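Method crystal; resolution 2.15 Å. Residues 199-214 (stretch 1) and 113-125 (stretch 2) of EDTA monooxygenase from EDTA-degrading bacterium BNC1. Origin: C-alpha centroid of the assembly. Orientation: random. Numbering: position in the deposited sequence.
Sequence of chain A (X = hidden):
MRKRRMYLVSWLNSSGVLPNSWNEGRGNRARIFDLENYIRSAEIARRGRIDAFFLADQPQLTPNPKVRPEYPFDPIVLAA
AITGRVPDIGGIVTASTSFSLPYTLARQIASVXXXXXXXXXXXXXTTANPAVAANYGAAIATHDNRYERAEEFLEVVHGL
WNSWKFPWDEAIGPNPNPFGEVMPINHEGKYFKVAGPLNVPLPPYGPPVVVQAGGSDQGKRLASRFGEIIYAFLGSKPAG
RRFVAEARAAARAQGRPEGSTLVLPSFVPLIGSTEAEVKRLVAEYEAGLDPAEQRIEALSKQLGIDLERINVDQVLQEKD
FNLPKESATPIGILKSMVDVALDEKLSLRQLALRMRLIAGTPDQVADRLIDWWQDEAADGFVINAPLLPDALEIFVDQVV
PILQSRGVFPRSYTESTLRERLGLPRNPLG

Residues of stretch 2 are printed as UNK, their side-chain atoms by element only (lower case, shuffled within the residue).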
# COMPACT_ATOMS: atom_id res chain seq x y z
N ASN A 199 15.23 4.91 -2.31
CA ASN A 199 14.93 5.27 -3.70
C ASN A 199 13.60 6.03 -3.84
O ASN A 199 12.92 5.92 -4.86
CB ASN A 199 14.95 4.02 -4.58
CG ASN A 199 13.87 3.01 -4.21
OD1 ASN A 199 13.27 3.09 -3.14
ND2 ASN A 199 13.65 2.06 -5.09
N VAL A 200 13.24 6.84 -2.86
CA VAL A 200 12.13 7.77 -2.96
C VAL A 200 12.66 9.07 -2.38
O VAL A 200 13.20 9.05 -1.28
CB VAL A 200 10.88 7.30 -2.20
CG1 VAL A 200 9.75 8.34 -2.33
CG2 VAL A 200 10.42 5.92 -2.66
N PRO A 201 12.55 10.20 -3.07
CA PRO A 201 13.22 11.41 -2.58
C PRO A 201 12.40 12.17 -1.55
O PRO A 201 11.17 12.16 -1.56
CB PRO A 201 13.39 12.24 -3.86
CG PRO A 201 12.12 11.90 -4.61
CD PRO A 201 11.86 10.43 -4.35
N LEU A 202 13.12 12.85 -0.65
CA LEU A 202 12.48 13.73 0.31
C LEU A 202 11.77 14.85 -0.44
O LEU A 202 12.37 15.48 -1.32
CB LEU A 202 13.51 14.33 1.27
CG LEU A 202 13.03 15.14 2.48
CD1 LEU A 202 12.22 14.25 3.43
CD2 LEU A 202 14.22 15.70 3.20
N PRO A 203 10.51 15.12 -0.14
CA PRO A 203 9.82 16.24 -0.78
C PRO A 203 10.30 17.55 -0.19
O PRO A 203 10.86 17.57 0.91
CB PRO A 203 8.34 15.98 -0.45
CG PRO A 203 8.30 14.52 0.06
CD PRO A 203 9.62 14.35 0.74
N PRO A 204 10.07 18.67 -0.89
CA PRO A 204 10.50 19.96 -0.35
C PRO A 204 9.71 20.40 0.87
O PRO A 204 10.18 21.26 1.63
CB PRO A 204 10.28 20.92 -1.53
CG PRO A 204 9.21 20.28 -2.33
CD PRO A 204 9.45 18.80 -2.22
N TYR A 205 8.54 19.84 1.11
CA TYR A 205 7.78 20.20 2.30
C TYR A 205 7.98 19.22 3.46
O TYR A 205 7.30 19.33 4.49
CB TYR A 205 6.30 20.32 1.93
CG TYR A 205 5.85 19.15 1.09
CD1 TYR A 205 5.57 17.93 1.68
CD2 TYR A 205 5.74 19.26 -0.29
CE1 TYR A 205 5.21 16.85 0.93
CE2 TYR A 205 5.35 18.16 -1.06
CZ TYR A 205 5.08 16.97 -0.44
OH TYR A 205 4.70 15.87 -1.18
N GLY A 206 8.90 18.27 3.34
CA GLY A 206 9.32 17.48 4.48
C GLY A 206 8.81 16.06 4.45
O GLY A 206 8.04 15.67 3.58
N PRO A 207 9.20 15.28 5.46
CA PRO A 207 8.89 13.84 5.48
C PRO A 207 7.46 13.56 5.93
O PRO A 207 6.74 14.47 6.39
CB PRO A 207 9.91 13.30 6.50
CG PRO A 207 10.05 14.42 7.49
CD PRO A 207 10.01 15.69 6.63
N PRO A 208 6.99 12.32 5.80
CA PRO A 208 5.65 11.98 6.28
C PRO A 208 5.49 12.28 7.76
O PRO A 208 6.43 12.12 8.55
CB PRO A 208 5.54 10.47 6.02
CG PRO A 208 6.56 10.21 4.92
CD PRO A 208 7.69 11.13 5.26
N VAL A 209 4.28 12.70 8.13
CA VAL A 209 3.93 12.91 9.53
C VAL A 209 3.88 11.58 10.26
O VAL A 209 3.37 10.58 9.74
CB VAL A 209 2.58 13.65 9.61
CG1 VAL A 209 2.04 13.71 11.04
CG2 VAL A 209 2.71 15.05 9.02
N VAL A 210 4.42 11.53 11.47
CA VAL A 210 4.47 10.30 12.26
C VAL A 210 3.52 10.43 13.43
O VAL A 210 3.58 11.41 14.18
CB VAL A 210 5.90 9.97 12.74
CG1 VAL A 210 5.89 8.81 13.75
CG2 VAL A 210 6.81 9.62 11.54
N VAL A 211 2.65 9.43 13.59
CA VAL A 211 1.60 9.41 14.59
C VAL A 211 1.91 8.31 15.58
O VAL A 211 2.50 7.28 15.22
CB VAL A 211 0.21 9.22 13.92
CG1 VAL A 211 -0.94 9.04 14.97
CG2 VAL A 211 -0.08 10.40 12.98
N GLN A 212 1.54 8.53 16.84
CA GLN A 212 1.79 7.59 17.93
C GLN A 212 0.57 7.48 18.83
O GLN A 212 -0.21 8.42 18.97
CB GLN A 212 3.04 8.00 18.74
CG GLN A 212 3.54 6.93 19.75
CD GLN A 212 2.81 6.97 21.09
OE1 GLN A 212 2.27 8.01 21.49
NE2 GLN A 212 2.78 5.82 21.79
N ALA A 213 0.34 6.28 19.32
CA ALA A 213 -0.76 5.95 20.22
C ALA A 213 -0.29 4.93 21.26
O ALA A 213 -0.03 3.80 20.95
CB ALA A 213 -1.90 5.36 19.42
N GLY A 214 -0.20 5.34 22.50
CA GLY A 214 0.19 4.45 23.59
C GLY A 214 0.49 5.11 24.91
O GLY A 214 1.44 5.83 25.00
N UNK A 113 3.04 9.16 0.30
CA UNK A 113 3.04 10.57 0.67
C UNK A 113 3.31 11.44 -0.55
O UNK A 113 2.53 12.35 -0.87
n UNK A 113 5.05 12.93 2.50
c UNK A 113 4.09 10.84 1.75
o UNK A 113 2.83 12.63 2.74
c UNK A 113 3.94 12.22 2.37
N UNK A 114 4.43 11.16 -1.23
CA UNK A 114 4.83 11.91 -2.41
C UNK A 114 3.79 11.79 -3.52
O UNK A 114 3.38 12.80 -4.11
c UNK A 114 7.17 13.59 -3.57
c UNK A 114 6.98 12.15 -3.96
c UNK A 114 6.20 11.41 -2.88
c UNK A 114 8.35 11.50 -4.16
N UNK A 115 3.31 10.57 -3.79
CA UNK A 115 2.32 10.39 -4.84
C UNK A 115 1.03 11.14 -4.55
O UNK A 115 0.35 11.57 -5.49
c UNK A 115 1.99 8.92 -5.04
c UNK A 115 2.78 8.59 -7.45
c UNK A 115 2.91 8.14 -5.96
c UNK A 115 2.56 6.68 -5.79
N UNK A 116 0.65 11.29 -3.27
CA UNK A 116 -0.59 11.99 -2.96
C UNK A 116 -0.40 13.50 -2.88
O UNK A 116 -1.37 14.21 -2.59
o UNK A 116 -0.31 11.74 -0.57
c UNK A 116 -1.19 11.48 -1.64
N UNK A 117 0.80 14.01 -3.08
CA UNK A 117 1.02 15.43 -2.87
C UNK A 117 1.34 15.80 -1.44
O UNK A 117 1.20 16.97 -1.07
N UNK A 118 1.77 14.85 -0.61
CA UNK A 118 2.14 15.16 0.77
C UNK A 118 1.01 14.98 1.76
O UNK A 118 0.99 15.66 2.81
N UNK A 119 0.07 14.09 1.46
CA UNK A 119 -1.13 13.96 2.26
C UNK A 119 -1.14 12.77 3.23
O UNK A 119 -2.15 12.58 3.90
n UNK A 119 -4.63 13.33 -2.54
c UNK A 119 -2.67 15.26 0.66
n UNK A 119 -4.52 14.49 -0.54
n UNK A 119 -6.37 13.30 -1.01
c UNK A 119 -3.22 15.04 -0.71
c UNK A 119 -5.16 13.71 -1.38
c UNK A 119 -2.36 13.90 1.34
N UNK A 120 -0.07 11.97 3.35
CA UNK A 120 -0.13 10.70 4.08
C UNK A 120 0.82 10.72 5.28
O UNK A 120 2.01 10.99 5.13
c UNK A 120 -0.79 9.37 2.01
c UNK A 120 0.21 9.50 3.17
c UNK A 120 0.28 8.19 3.98
c UNK A 120 -2.20 9.17 2.42
N UNK A 121 0.29 10.40 6.47
CA UNK A 121 1.11 10.14 7.64
C UNK A 121 1.12 8.65 8.04
O UNK A 121 0.44 7.80 7.46
N UNK A 122 1.92 8.35 9.06
CA UNK A 122 2.15 6.98 9.49
C UNK A 122 1.97 6.88 11.00
O UNK A 122 2.69 7.52 11.76
c UNK A 122 5.30 3.58 10.63
c UNK A 122 7.62 5.05 10.81
c UNK A 122 3.54 6.51 9.07
c UNK A 122 3.27 4.07 9.85
c UNK A 122 6.50 5.65 10.26
c UNK A 122 7.58 3.72 11.27
c UNK A 122 6.43 2.97 11.18
n UNK A 122 4.04 3.08 10.42
c UNK A 122 5.32 4.91 10.17
c UNK A 122 4.00 5.20 9.66
N UNK A 123 0.99 6.08 11.42
CA UNK A 123 0.79 5.72 12.83
C UNK A 123 1.71 4.54 13.13
O UNK A 123 1.42 3.41 12.74
c UNK A 123 -0.93 4.83 14.49
c UNK A 123 -0.69 5.39 13.09
n UNK A 123 -0.15 5.30 15.44
o UNK A 123 -1.81 4.01 14.71
N UNK A 124 2.83 4.79 13.80
CA UNK A 124 3.83 3.75 14.00
C UNK A 124 3.50 3.00 15.29
O UNK A 124 3.54 3.59 16.36
c UNK A 124 5.23 4.36 14.05
N UNK A 125 3.14 1.73 15.19
CA UNK A 125 2.71 0.97 16.36
C UNK A 125 3.70 -0.18 16.60
O UNK A 125 4.53 -0.50 15.76
c UNK A 125 1.27 0.44 16.22
c UNK A 125 0.27 1.60 16.03
c UNK A 125 1.15 -0.57 15.08
O HOH W 1 5.38 15.39 4.10
O HOH W 2 4.20 15.99 -3.71
O HOH W 3 2.61 13.58 5.93

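Position 113 carries two carbons, the second holding one oxygen and one nitrogen; the nitrogen lies 4.2 Å from Y205 CE1, near the plane of the ring at its edge. The amide is N113. Its OD1 accepts the backbone N of position 120 at 3.0 Å, tying the helix to the strand that follows, while ND2 gives a proton to water 1 (3.0 Å), which in turn donates to G206 O at 2.7 Å.

Position 114 has four carbons forked at the second, and its tips reach four residues of stretch 1. This is L114: CD2 sits 3.9 Å from V200 CG1 and 3.7 Å from P201 CD, and CD1 3.9 Å from P203 CG and 4.1 Å from Y205 OH. Position 115 has the same forked four carbons, but its CA-to-CB bond points away, and the side chain makes no contact with stretch 1: L115. Position 116, one carbon then one oxygen and no contact with stretch 1, is S116.

Position 117 has no side-chain atoms. It leaves the helix with positive phi, in a Schellman motif, where a CB would jam against the preceding carbonyl: G117. Position 118 is bare too, with positive phi and Y205 OH 3.2 Å from its N at an angle too poor for a hydrogen bond. It is G118, and an ideal CB would come within 2.6 Å of Y205 CE1.

Position 119 runs three carbons, a nitrogen, then a carbon with two more nitrogens; its CA-to-CB bond points away, and the side chain makes no contact with stretch 1: R119, bonded elsewhere in the structure. Position 120 has four carbons forked at the first, one arm two carbons long, its end leading away, while its backbone O is 3.7 Å from P208 CB: I120. Position 121 is bare, its CA 3.1 Å from V209 O: G121, where an ideal CB would clash with that oxygen.

Position 122 bears one carbon and fused five- and six-membered rings holding eight carbons and a nitrogen, with V210 CG2 nearby: W122, whose CE3 is 4.2 Å from V210 CG2. Position 123 has two carbons, the second with an oxygen and a nitrogen, the nitrogen 3.3 Å from V211 O: N123, making a weak ND2 bond there. Position 124 has one carbon, and its backbone N hydrogen-bonds to V211 O at 2.9 Å: A124. Position 125, one carbon bearing two more, makes no contact with stretch 1: V125.

The contact works in two parts. Parallel strands pair through W122 N to V209 O (2.7 Å), V211 N to W122 O (2.6 Å) and A124 N to V211 O, with V210 and W122 on one face and V211 and N123 on the other. Before them, L114 packs against V200, P201 and P203, and G118, having no side chain, leaves room for the Y205 ring.

Stretch 2 (113-125) NLLSGGRIGWNAV
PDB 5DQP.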